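Local atomic coordinates of envelopment polyprotein (Bovine Schmallenberg virus BH80/Germany/2011, PDB entry 7A56), a protein that probably drives viral entry by merging the viral envelope with a host membrane, as a class II membrane fusion glycoprotein (Gc). Residues F117-G122 / N255-T260; H131-T136 / G173-S178; L379-I384 / V402-S407. All coordinates share one frame; numbering follows the deposited sequence.

Contact 1: F117-G122 / N255-T260; sequences FLYETG and NDLGST
At a classic beta bulge in strand 98-134, Leu-118 and Tyr-119 together face Ile-189 of the neighbouring strand 187-192; both side chains also point toward segment 255-260, Leu-118 to Asp-256 and Leu-257 at the start of a type II beta turn (Asp-256 to Ser-259), Tyr-119 to Asn-255 just before it. Tyr-119 makes the hydrogen bond of the contact: its OH donates to the backbone O of Asn-255 at 2.7 Å, with a C=O...donor angle of 134° and the hydroxyl tilted 19° from the carbonyl plane. The same oxygen lies at the ring edge, 3.4 Å from CE2 of Tyr-119. With CG of Tyr-119 between its own backbone N and carbonyl carbon (chi1 58°), the ring and Leu-257 run in opposite directions alongside each other, Leu-257 CD1 3.9 Å from Tyr-119 CD2. Leu-257 also meets Leu-118, CB to CB at 4.1 Å, and its CD1 sits 3.7 Å from Leu-118 O. Methyl CD1 of Leu-118 reaches 3.4 Å from OD1 of Asp-256, the oxygen that accepts from Leu-257 N at 2.8 Å on its anti side. OD2 forms a salt bridge with Lys-191, and Asp-256 N bonds Asp-253 of the second subunit. The buried phenol thus commits its proton to a main-chain carbonyl, tying the strand to a loop that itself lies at a subunit interface.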
ATOM      1  N   PHE A 117       7.077   7.623 -19.210  1.00 32.27           N
ATOM      2  CA  PHE A 117       6.726   6.659 -20.229  1.00 34.12           C
ATOM      3  C   PHE A 117       7.767   5.547 -20.259  1.00 31.54           C
ATOM      4  O   PHE A 117       8.979   5.823 -20.280  1.00 31.97           O
ATOM      5  CB  PHE A 117       6.622   7.341 -21.580  1.00 34.54           C
ATOM      6  CG  PHE A 117       6.521   6.356 -22.715  1.00 36.42           C
ATOM      7  CD1 PHE A 117       5.306   5.779 -23.049  1.00 35.66           C
ATOM      8  CD2 PHE A 117       7.656   6.006 -23.439  1.00 36.71           C
ATOM      9  CE1 PHE A 117       5.246   4.860 -24.120  1.00 35.94           C
ATOM     10  CE2 PHE A 117       7.572   5.108 -24.458  1.00 38.30           C
ATOM     11  CZ  PHE A 117       6.363   4.567 -24.801  1.00 37.51           C
ATOM     12  N   LEU A 118       7.290   4.292 -20.254  1.00 31.20           N
ATOM     13  CA  LEU A 118       8.159   3.118 -20.399  1.00 30.46           C
ATOM     14  C   LEU A 118       8.137   2.500 -21.798  1.00 29.37           C
ATOM     15  O   LEU A 118       9.200   2.358 -22.396  1.00 29.12           O
ATOM     16  CB  LEU A 118       7.791   2.026 -19.382  1.00 28.15           C
ATOM     17  CG  LEU A 118       7.895   2.424 -17.911  1.00 28.05           C
ATOM     18  CD1 LEU A 118       7.582   1.146 -17.115  1.00 27.19           C
ATOM     19  CD2 LEU A 118       9.251   3.012 -17.581  1.00 27.76           C
ATOM     20  N   TYR A 119       6.962   2.133 -22.324  1.00 28.54           N
ATOM     21  CA  TYR A 119       6.961   1.439 -23.614  1.00 28.27           C
ATOM     22  C   TYR A 119       5.520   1.323 -24.099  1.00 29.34           C
ATOM     23  O   TYR A 119       4.575   1.501 -23.330  1.00 26.26           O
ATOM     24  CB  TYR A 119       7.605   0.044 -23.490  1.00 27.06           C
ATOM     25  CG  TYR A 119       6.897  -0.851 -22.464  1.00 25.01           C
ATOM     26  CD1 TYR A 119       5.691  -1.490 -22.800  1.00 23.95           C
ATOM     27  CD2 TYR A 119       7.467  -1.095 -21.196  1.00 22.71           C
ATOM     28  CE1 TYR A 119       5.069  -2.327 -21.935  1.00 22.04           C
ATOM     29  CE2 TYR A 119       6.832  -1.907 -20.282  1.00 21.41           C
ATOM     30  CZ  TYR A 119       5.633  -2.516 -20.655  1.00 23.03           C
ATOM     31  OH  TYR A 119       4.955  -3.314 -19.763  1.00 24.03           O
ATOM     32  N   GLU A 120       5.361   0.959 -25.365  1.00 29.08           N
ATOM     33  CA  GLU A 120       4.084   0.542 -25.923  1.00 32.01           C
ATOM     34  C   GLU A 120       4.086  -0.971 -26.070  1.00 32.84           C
ATOM     35  O   GLU A 120       5.141  -1.576 -26.279  1.00 32.96           O
ATOM     36  CB  GLU A 120       3.840   1.151 -27.308  1.00 37.64           C
ATOM     37  CG  GLU A 120       3.416   2.549 -27.341  1.00 40.89           C
ATOM     38  CD  GLU A 120       3.279   3.060 -28.771  1.00 45.87           C
ATOM     39  OE1 GLU A 120       4.282   3.003 -29.537  1.00 45.03           O
ATOM     40  OE2 GLU A 120       2.162   3.506 -29.130  1.00 47.13           O
ATOM     41  N   THR A 121       2.891  -1.577 -25.991  1.00 31.46           N
ATOM     42  CA  THR A 121       2.736  -3.004 -26.275  1.00 31.89           C
ATOM     43  C   THR A 121       1.405  -3.193 -27.001  1.00 32.38           C
ATOM     44  O   THR A 121       0.578  -2.273 -27.100  1.00 28.96           O
ATOM     45  CB  THR A 121       2.858  -3.901 -24.989  1.00 30.20           C
ATOM     46  OG1 THR A 121       3.036  -5.282 -25.357  1.00 30.38           O
ATOM     47  CG2 THR A 121       1.601  -3.803 -24.025  1.00 28.74           C
ATOM     48  N   GLY A 122       1.238  -4.395 -27.546  1.00 29.17           N
ATOM     49  CA  GLY A 122       0.068  -4.821 -28.277  1.00 29.11           C
ATOM     50  C   GLY A 122       0.379  -6.184 -28.882  1.00 28.55           C
ATOM     51  O   GLY A 122       1.419  -6.773 -28.594  1.00 28.68           O
ATOM     52  N   ASN A 255       4.439  -5.670 -16.788  1.00 23.78           N
ATOM     53  CA  ASN A 255       5.897  -5.738 -16.710  1.00 22.47           C
ATOM     54  C   ASN A 255       6.487  -4.342 -16.581  1.00 20.83           C
ATOM     55  O   ASN A 255       6.077  -3.420 -17.297  1.00 22.88           O
ATOM     56  CB  ASN A 255       6.501  -6.400 -18.001  1.00 21.17           C
ATOM     57  CG  ASN A 255       6.558  -7.916 -17.922  1.00 21.57           C
ATOM     58  OD1 ASN A 255       7.305  -8.505 -17.140  1.00 22.72           O
ATOM     59  ND2 ASN A 255       5.786  -8.556 -18.755  1.00 25.08           N
ATOM     60  N   ASP A 256       7.536  -4.206 -15.761  1.00 21.56           N
ATOM     61  CA  ASP A 256       8.390  -3.025 -15.847  1.00 23.84           C
ATOM     62  C   ASP A 256       9.264  -3.106 -17.118  1.00 26.91           C
ATOM     63  O   ASP A 256       9.431  -4.173 -17.739  1.00 25.89           O
ATOM     64  CB  ASP A 256       9.259  -2.914 -14.560  1.00 23.28           C
ATOM     65  CG  ASP A 256       9.708  -1.482 -14.241  1.00 27.72           C
ATOM     66  OD1 ASP A 256       9.759  -0.584 -15.138  1.00 29.18           O
ATOM     67  OD2 ASP A 256      10.033  -1.290 -13.050  1.00 28.00           O
ATOM     68  N   LEU A 257       9.787  -1.951 -17.538  1.00 27.41           N
ATOM     69  CA  LEU A 257      10.634  -1.898 -18.727  1.00 26.82           C
ATOM     70  C   LEU A 257      11.817  -2.851 -18.567  1.00 27.48           C
ATOM     71  O   LEU A 257      12.489  -2.868 -17.520  1.00 27.24           O
ATOM     72  CB  LEU A 257      11.100  -0.437 -18.960  1.00 28.59           C
ATOM     73  CG  LEU A 257      12.012  -0.228 -20.195  1.00 30.09           C
ATOM     74  CD1 LEU A 257      11.284  -0.541 -21.523  1.00 29.45           C
ATOM     75  CD2 LEU A 257      12.538   1.203 -20.235  1.00 33.96           C
ATOM     76  N   GLY A 258      12.050  -3.704 -19.603  1.00 28.97           N
ATOM     77  CA  GLY A 258      13.118  -4.692 -19.586  1.00 28.97           C
ATOM     78  C   GLY A 258      12.750  -6.061 -19.049  1.00 29.22           C
ATOM     79  O   GLY A 258      13.532  -7.004 -19.207  1.00 32.94           O
ATOM     80  N   SER A 259      11.626  -6.201 -18.379  1.00 25.12           N
ATOM     81  CA  SER A 259      11.147  -7.482 -17.859  1.00 23.84           C
ATOM     82  C   SER A 259      10.229  -8.099 -18.903  1.00 25.28           C
ATOM     83  O   SER A 259       9.405  -7.397 -19.505  1.00 26.63           O
ATOM     84  CB  SER A 259      10.363  -7.287 -16.544  1.00 27.26           C
ATOM     85  OG  SER A 259      11.243  -6.833 -15.526  1.00 29.50           O
ATOM     86  N   THR A 260      10.395  -9.403 -19.151  1.00 27.00           N
ATOM     87  CA  THR A 260       9.585 -10.068 -20.180  1.00 24.23           C
ATOM     88  C   THR A 260       8.815 -11.257 -19.587  1.00 23.66           C
ATOM     89  O   THR A 260       8.629 -12.304 -20.228  1.00 23.89           O
ATOM     90  CB  THR A 260      10.459 -10.487 -21.356  1.00 25.23           C
ATOM     91  OG1 THR A 260      11.486 -11.349 -20.878  1.00 26.61           O
ATOM     92  CG2 THR A 260      11.116  -9.236 -22.063  1.00 25.83           C
TER

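Contact 2: H131-T136 / G173-S178; sequences HEEVCT and GCLYGS
Glu-132 and Tyr-176 exchange two backbone hydrogen bonds, Glu-132 N to Tyr-176 O at 2.9 Å and Tyr-176 N to Glu-132 O at 3.0 Å. Val-134 and Cys-174 form the next such pair, with Val-134 N to Cys-174 O at 2.9 Å and the return bond from Cys-174 N to Val-134 O slightly longer. Between and beside them, Glu-133 with Leu-175 and His-131 with Gly-177 are non-hydrogen-bonded pairs; His-131 CA makes a bent C-H...O contact with Tyr-176 O, and Glu-133 CA one with Cys-174 O. Gly-173 CA packs on Val-134 O and Cys-135 O, where a side chain would collide with both. This antiparallel strand pair, directions 164° apart, lies in the elongated part of the chain, consistent with the finger-like domain II of class II fusion proteins. Strand 150-158 flanks 172-183, and two disulfides, Cys-135 to Cys-167 and Cys-174 to Cys-139, tie this region to adjoining loops. On the sheet face that carries Glu-132, Val-134, Cys-174 and Tyr-176, the phenol ring leans across to Glu-132, whose CB makes an off-centre CH-pi contact 4.3 Å from the ring centroid; Glu-132 O also lies over one ring face, toward the rim. At the ring edge CE1 meets Val-134 CG1, while Val-134 CG2 packs on Cys-174 CB. On the face with His-131 and Glu-133, Leu-175 CD1 reaches across to the partner strand, 3.3 Å from Glu-132 O and 3.6 Å from Glu-133 CB. The carboxylate of Glu-133 forms a salt bridge with Lys-292, and Val-294 touches both His-131 and Leu-175.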
ATOM      1  N   HIS A 131      18.140 -14.810 -42.073  1.00 30.83           N
ATOM      2  CA  HIS A 131      18.716 -16.150 -41.909  1.00 32.09           C
ATOM      3  C   HIS A 131      19.789 -16.382 -42.953  1.00 33.35           C
ATOM      4  O   HIS A 131      19.834 -15.718 -44.003  1.00 34.91           O
ATOM      5  CB  HIS A 131      17.661 -17.271 -41.995  1.00 33.63           C
ATOM      6  CG  HIS A 131      17.183 -17.524 -43.386  1.00 39.51           C
ATOM      7  ND1 HIS A 131      16.199 -16.763 -43.981  1.00 42.64           N
ATOM      8  CD2 HIS A 131      17.558 -18.447 -44.313  1.00 45.78           C
ATOM      9  CE1 HIS A 131      15.979 -17.207 -45.207  1.00 44.34           C
ATOM     10  NE2 HIS A 131      16.790 -18.231 -45.434  1.00 45.28           N
ATOM     11  N   GLU A 132      20.673 -17.331 -42.646  1.00 34.52           N
ATOM     12  CA  GLU A 132      21.691 -17.796 -43.580  1.00 37.16           C
ATOM     13  C   GLU A 132      21.855 -19.306 -43.430  1.00 34.93           C
ATOM     14  O   GLU A 132      21.470 -19.902 -42.422  1.00 33.24           O
ATOM     15  CB  GLU A 132      23.055 -17.150 -43.334  1.00 43.43           C
ATOM     16  CG  GLU A 132      23.024 -15.693 -43.004  1.00 51.01           C
ATOM     17  CD  GLU A 132      23.420 -14.803 -44.152  1.00 58.07           C
ATOM     18  OE1 GLU A 132      23.661 -13.596 -43.886  1.00 60.86           O
ATOM     19  OE2 GLU A 132      23.474 -15.295 -45.310  1.00 62.04           O
ATOM     20  N   GLU A 133      22.481 -19.921 -44.411  1.00 36.98           N
ATOM     21  CA  GLU A 133      22.907 -21.302 -44.213  1.00 36.41           C
ATOM     22  C   GLU A 133      24.319 -21.461 -44.733  1.00 37.07           C
ATOM     23  O   GLU A 133      24.745 -20.718 -45.611  1.00 34.87           O
ATOM     24  CB  GLU A 133      21.972 -22.339 -44.879  1.00 37.97           C
ATOM     25  CG  GLU A 133      21.918 -22.372 -46.346  1.00 39.46           C
ATOM     26  CD  GLU A 133      20.980 -23.488 -46.838  1.00 37.99           C
ATOM     27  OE1 GLU A 133      19.755 -23.260 -46.818  1.00 35.75           O
ATOM     28  OE2 GLU A 133      21.450 -24.589 -47.213  1.00 34.34           O
ATOM     29  N   VAL A 134      25.037 -22.442 -44.174  1.00 36.95           N
ATOM     30  CA  VAL A 134      26.363 -22.826 -44.630  1.00 38.26           C
ATOM     31  C   VAL A 134      26.409 -24.344 -44.855  1.00 34.25           C
ATOM     32  O   VAL A 134      25.818 -25.135 -44.103  1.00 30.34           O
ATOM     33  CB  VAL A 134      27.477 -22.360 -43.659  1.00 44.41           C
ATOM     34  CG1 VAL A 134      27.346 -20.865 -43.364  1.00 48.53           C
ATOM     35  CG2 VAL A 134      27.445 -23.139 -42.380  1.00 44.99           C
ATOM     36  N   CYS A 135      27.110 -24.723 -45.921  1.00 34.46           N
ATOM     37  CA  CYS A 135      27.151 -26.100 -46.409  1.00 34.65           C
ATOM     38  C   CYS A 135      27.921 -27.010 -45.459  1.00 34.28           C
ATOM     39  O   CYS A 135      27.448 -28.109 -45.116  1.00 29.04           O
ATOM     40  CB  CYS A 135      27.791 -26.099 -47.793  1.00 35.88           C
ATOM     41  SG  CYS A 135      28.290 -27.752 -48.414  1.00 37.88           S
ATOM     42  N   THR A 136      29.057 -26.523 -44.950  1.00 33.78           N
ATOM     43  CA  THR A 136      29.943 -27.288 -44.090  1.00 35.00           C
ATOM     44  C   THR A 136      30.340 -26.493 -42.847  1.00 36.23           C
ATOM     45  O   THR A 136      30.189 -25.269 -42.776  1.00 38.70           O
ATOM     46  CB  THR A 136      31.214 -27.715 -44.848  1.00 41.80           C
ATOM     47  OG1 THR A 136      31.858 -28.707 -44.069  1.00 48.65           O
ATOM     48  CG2 THR A 136      32.143 -26.531 -44.967  1.00 39.14           C
ATOM     49  N   GLY A 173      27.243 -28.696 -41.548  1.00 32.22           N
ATOM     50  CA  GLY A 173      26.655 -27.413 -41.897  1.00 31.03           C
ATOM     51  C   GLY A 173      25.715 -26.881 -40.849  1.00 29.94           C
ATOM     52  O   GLY A 173      25.502 -27.459 -39.775  1.00 29.81           O
ATOM     53  N   CYS A 174      25.101 -25.746 -41.186  1.00 29.71           N
ATOM     54  CA  CYS A 174      24.250 -25.080 -40.220  1.00 28.74           C
ATOM     55  C   CYS A 174      23.221 -24.222 -40.947  1.00 27.75           C
ATOM     56  O   CYS A 174      23.481 -23.715 -42.048  1.00 29.60           O
ATOM     57  CB  CYS A 174      25.092 -24.229 -39.276  1.00 31.12           C
ATOM     58  SG  CYS A 174      24.129 -23.227 -37.991  1.00 32.23           S
ATOM     59  N   LEU A 175      22.075 -24.030 -40.295  1.00 27.64           N
ATOM     60  CA  LEU A 175      21.079 -23.066 -40.748  1.00 25.28           C
ATOM     61  C   LEU A 175      20.756 -22.215 -39.539  1.00 25.66           C
ATOM     62  O   LEU A 175      20.400 -22.761 -38.482  1.00 26.04           O
ATOM     63  CB  LEU A 175      19.816 -23.748 -41.293  1.00 25.75           C
ATOM     64  CG  LEU A 175      18.615 -22.925 -41.743  1.00 30.57           C
ATOM     65  CD1 LEU A 175      18.947 -22.042 -42.920  1.00 32.07           C
ATOM     66  CD2 LEU A 175      17.458 -23.826 -42.095  1.00 28.20           C
ATOM     67  N   TYR A 176      20.931 -20.901 -39.668  1.00 24.67           N
ATOM     68  CA  TYR A 176      20.742 -20.049 -38.481  1.00 26.22           C
ATOM     69  C   TYR A 176      20.088 -18.726 -38.863  1.00 26.37           C
ATOM     70  O   TYR A 176      19.995 -18.366 -40.039  1.00 30.97           O
ATOM     71  CB  TYR A 176      22.099 -19.792 -37.768  1.00 30.11           C
ATOM     72  CG  TYR A 176      23.144 -19.115 -38.611  1.00 40.48           C
ATOM     73  CD1 TYR A 176      24.043 -19.860 -39.391  1.00 46.72           C
ATOM     74  CD2 TYR A 176      23.266 -17.727 -38.618  1.00 45.73           C
ATOM     75  CE1 TYR A 176      25.012 -19.224 -40.165  1.00 54.99           C
ATOM     76  CE2 TYR A 176      24.228 -17.090 -39.395  1.00 51.75           C
ATOM     77  CZ  TYR A 176      25.091 -17.833 -40.150  1.00 56.58           C
ATOM     78  OH  TYR A 176      26.030 -17.162 -40.891  1.00 67.75           O
ATOM     79  N   GLY A 177      19.626 -17.999 -37.853  1.00 28.42           N
ATOM     80  CA  GLY A 177      19.192 -16.648 -38.105  1.00 27.76           C
ATOM     81  C   GLY A 177      18.806 -15.944 -36.817  1.00 27.40           C
ATOM     82  O   GLY A 177      19.199 -16.352 -35.713  1.00 28.21           O
ATOM     83  N   SER A 178      18.044 -14.862 -36.992  1.00 29.45           N
ATOM     84  CA  SER A 178      17.577 -14.050 -35.859  1.00 27.00           C
ATOM     85  C   SER A 178      16.221 -13.445 -36.209  1.00 27.78           C
ATOM     86  O   SER A 178      15.830 -13.374 -37.385  1.00 28.49           O
ATOM     87  CB  SER A 178      18.589 -12.958 -35.507  1.00 29.12           C
ATOM     88  OG  SER A 178      18.973 -12.250 -36.668  1.00 31.60           O
TER

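Contact 3: L379-I384 / V402-S407; sequences LSTNTI and VDPMQS
An Asx turn headed by Asp-403, overlapping a type I beta turn from Asp-403 to Gln-406, packs against the end of strand 373-381 and the loop that follows it. The two segments join neighbouring four-stranded antiparallel sheets, consistent with the Ig-like domain III of class II fusion proteins: 373-381 pairs with 408-414 in one, and 399-402 with 385-391 in the other, so the contact lies where the chain passes between them. OD1 of Asp-403 accepts from Met-405 N at 3.0 Å, the donor standing above the carboxylate plane, and Gln-406 N closes the beta turn onto Asp-403 O. Across the contact the hydrogen bond is Leu-379 N to Ser-407 O at 3.0 Å, in the carbonyl plane and with 160° at the hydrogen. It continues the pairing of 373-381 with 408-414. Thr-381 fills the middle: CG2, between its backbone N and carbonyl carbon, presses on the Asp-403 to Pro-404 peptide, 3.5 Å from Pro-404 N. With OG1 anti to the backbone N (chi1 177°), the hydroxyl instead turns to Thr-383 O at 2.8 Å, meeting a lone pair in the carbonyl plane. Val-402 CG2 sits close to both oxygens of that bond, while Val-402 CG1 meets Leu-379 CD1, the two side chains crossing at about a right angle. Ile-384 lies partly against Pro-50 and turns its CA hydrogen to Val-402 O, 3.3 Å from Ile-384 CA. Beside it, the Pro-404 ring presses its CD against Ile-384, 3.6 Å from Ile-384 CG1.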
ATOM      1  N   LEU A 379     -26.844  13.139 -12.276  1.00 44.15           N
ATOM      2  CA  LEU A 379     -27.172  13.588 -10.918  1.00 45.11           C
ATOM      3  C   LEU A 379     -27.503  15.068 -10.912  1.00 44.39           C
ATOM      4  O   LEU A 379     -26.837  15.858 -11.591  1.00 45.03           O
ATOM      5  CB  LEU A 379     -26.015  13.415  -9.931  1.00 47.06           C
ATOM      6  CG  LEU A 379     -25.582  12.010  -9.582  1.00 52.36           C
ATOM      7  CD1 LEU A 379     -24.818  12.041  -8.294  1.00 49.82           C
ATOM      8  CD2 LEU A 379     -26.797  11.119  -9.489  1.00 53.90           C
ATOM      9  N   SER A 380     -28.504  15.436 -10.108  1.00 42.21           N
ATOM     10  CA  SER A 380     -28.783  16.823  -9.729  1.00 42.83           C
ATOM     11  C   SER A 380     -28.480  17.006  -8.243  1.00 37.61           C
ATOM     12  O   SER A 380     -28.691  16.097  -7.439  1.00 37.46           O
ATOM     13  CB  SER A 380     -30.234  17.207 -10.016  1.00 44.37           C
ATOM     14  OG  SER A 380     -30.416  17.452 -11.392  1.00 49.23           O
ATOM     15  N   THR A 381     -27.933  18.161  -7.894  1.00 38.36           N
ATOM     16  CA  THR A 381     -27.650  18.444  -6.492  1.00 35.60           C
ATOM     17  C   THR A 381     -27.809  19.933  -6.259  1.00 36.59           C
ATOM     18  O   THR A 381     -27.546  20.757  -7.144  1.00 36.47           O
ATOM     19  CB  THR A 381     -26.238  17.957  -6.079  1.00 36.37           C
ATOM     20  OG1 THR A 381     -25.973  18.317  -4.721  1.00 34.61           O
ATOM     21  CG2 THR A 381     -25.125  18.552  -7.006  1.00 36.70           C
ATOM     22  N   ASN A 382     -28.291  20.276  -5.070  1.00 35.48           N
ATOM     23  CA  ASN A 382     -28.442  21.688  -4.730  1.00 37.23           C
ATOM     24  C   ASN A 382     -27.157  22.282  -4.133  1.00 34.82           C
ATOM     25  O   ASN A 382     -27.138  23.481  -3.799  1.00 35.95           O
ATOM     26  CB  ASN A 382     -29.664  21.886  -3.792  1.00 38.64           C
ATOM     27  CG  ASN A 382     -29.504  21.215  -2.410  1.00 37.42           C
ATOM     28  OD1 ASN A 382     -28.764  20.255  -2.215  1.00 37.34           O
ATOM     29  ND2 ASN A 382     -30.226  21.741  -1.448  1.00 40.93           N
ATOM     30  N   THR A 383     -26.068  21.504  -4.088  1.00 32.49           N
ATOM     31  CA  THR A 383     -24.849  21.931  -3.418  1.00 31.38           C
ATOM     32  C   THR A 383     -23.660  21.081  -3.877  1.00 30.66           C
ATOM     33  O   THR A 383     -23.784  19.888  -4.128  1.00 26.99           O
ATOM     34  CB  THR A 383     -24.974  21.862  -1.872  1.00 31.54           C
ATOM     35  OG1 THR A 383     -23.805  22.422  -1.259  1.00 29.92           O
ATOM     36  CG2 THR A 383     -25.199  20.440  -1.314  1.00 28.47           C
ATOM     37  N   ILE A 384     -22.500  21.722  -3.926  1.00 31.62           N
ATOM     38  CA  ILE A 384     -21.245  20.997  -3.830  1.00 29.94           C
ATOM     39  C   ILE A 384     -21.270  20.210  -2.542  1.00 27.34           C
ATOM     40  O   ILE A 384     -21.670  20.732  -1.499  1.00 27.58           O
ATOM     41  CB  ILE A 384     -20.073  21.989  -3.836  1.00 31.38           C
ATOM     42  CG1 ILE A 384     -20.021  22.731  -5.183  1.00 32.23           C
ATOM     43  CG2 ILE A 384     -18.744  21.249  -3.481  1.00 30.82           C
ATOM     44  CD1 ILE A 384     -19.100  23.948  -5.158  1.00 35.16           C
ATOM     45  N   VAL A 402     -20.210  15.463  -5.252  1.00 26.11           N
ATOM     46  CA  VAL A 402     -21.269  15.957  -6.126  1.00 29.57           C
ATOM     47  C   VAL A 402     -21.063  17.449  -6.345  1.00 31.40           C
ATOM     48  O   VAL A 402     -20.529  18.174  -5.480  1.00 32.28           O
ATOM     49  CB  VAL A 402     -22.694  15.664  -5.586  1.00 30.31           C
ATOM     50  CG1 VAL A 402     -22.882  14.124  -5.403  1.00 30.66           C
ATOM     51  CG2 VAL A 402     -22.998  16.405  -4.275  1.00 27.08           C
ATOM     52  N   ASP A 403     -21.516  17.904  -7.494  1.00 31.61           N
ATOM     53  CA  ASP A 403     -21.139  19.209  -8.008  1.00 34.12           C
ATOM     54  C   ASP A 403     -22.292  19.710  -8.864  1.00 37.24           C
ATOM     55  O   ASP A 403     -22.692  19.029  -9.808  1.00 39.66           O
ATOM     56  CB  ASP A 403     -19.824  19.063  -8.794  1.00 36.75           C
ATOM     57  CG  ASP A 403     -19.364  20.346  -9.505  1.00 40.54           C
ATOM     58  OD1 ASP A 403     -19.823  21.450  -9.187  1.00 41.62           O
ATOM     59  OD2 ASP A 403     -18.502  20.232 -10.402  1.00 42.62           O
ATOM     60  N   PRO A 404     -22.905  20.847  -8.513  1.00 35.14           N
ATOM     61  CA  PRO A 404     -23.888  21.463  -9.411  1.00 37.52           C
ATOM     62  C   PRO A 404     -23.386  21.727 -10.824  1.00 38.03           C
ATOM     63  O   PRO A 404     -24.215  21.880 -11.708  1.00 40.33           O
ATOM     64  CB  PRO A 404     -24.230  22.791  -8.710  1.00 37.07           C
ATOM     65  CG  PRO A 404     -23.845  22.594  -7.284  1.00 33.84           C
ATOM     66  CD  PRO A 404     -22.672  21.643  -7.302  1.00 34.59           C
ATOM     67  N   MET A 405     -22.084  21.897 -11.048  1.00 36.70           N
ATOM     68  CA  MET A 405     -21.588  22.236 -12.378  1.00 38.16           C
ATOM     69  C   MET A 405     -21.248  20.984 -13.164  1.00 39.11           C
ATOM     70  O   MET A 405     -20.745  21.095 -14.289  1.00 41.33           O
ATOM     71  CB  MET A 405     -20.324  23.116 -12.317  1.00 39.50           C
ATOM     72  CG  MET A 405     -20.410  24.375 -11.468  1.00 45.28           C
ATOM     73  SD  MET A 405     -21.665  25.413 -12.182  1.00 56.29           S
ATOM     74  CE  MET A 405     -21.055  25.780 -13.794  1.00 54.60           C
ATOM     75  N   GLN A 406     -21.465  19.807 -12.579  1.00 36.64           N
ATOM     76  CA  GLN A 406     -21.244  18.543 -13.296  1.00 43.85           C
ATOM     77  C   GLN A 406     -22.497  17.676 -13.228  1.00 44.22           C
ATOM     78  O   GLN A 406     -23.007  17.411 -12.143  1.00 46.91           O
ATOM     79  CB  GLN A 406     -20.035  17.786 -12.712  1.00 45.47           C
ATOM     80  CG  GLN A 406     -19.689  16.486 -13.450  1.00 53.21           C
ATOM     81  CD  GLN A 406     -18.358  15.897 -13.018  1.00 58.41           C
ATOM     82  OE1 GLN A 406     -17.364  16.628 -12.828  1.00 57.22           O
ATOM     83  NE2 GLN A 406     -18.318  14.557 -12.879  1.00 58.60           N
ATOM     84  N   SER A 407     -22.972  17.210 -14.383  1.00 47.41           N
ATOM     85  CA  SER A 407     -24.184  16.405 -14.385  1.00 48.60           C
ATOM     86  C   SER A 407     -23.923  14.921 -14.596  1.00 48.15           C
ATOM     87  O   SER A 407     -24.722  14.096 -14.145  1.00 49.49           O
ATOM     88  CB  SER A 407     -25.142  16.903 -15.463  1.00 49.69           C
ATOM     89  OG  SER A 407     -24.961  16.150 -16.640  1.00 52.55           O
TER

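How the contacts relate
Contacts 1 and 2 share the long strand 98-134, and contact 2 lies nested along the chain within the loop closed by contact 1; their centres are 32 Å apart. Contact 3 comes later in the sequence and lies on the opposite side of the chain's centre, 70 Å from contact 2 centre to centre. Contact 1 is the most buried and the one whose segments meet a second subunit; contacts 2 and 3 are only partly buried. Their chemistry differs: paired main chains carry contact 2, a phenol-to-carbonyl bond and leucine packing carry contact 1, and contact 3 joins two sheets through a turn, with one cross-segment backbone bond and side-chain carbons packed largely on main-chain atoms.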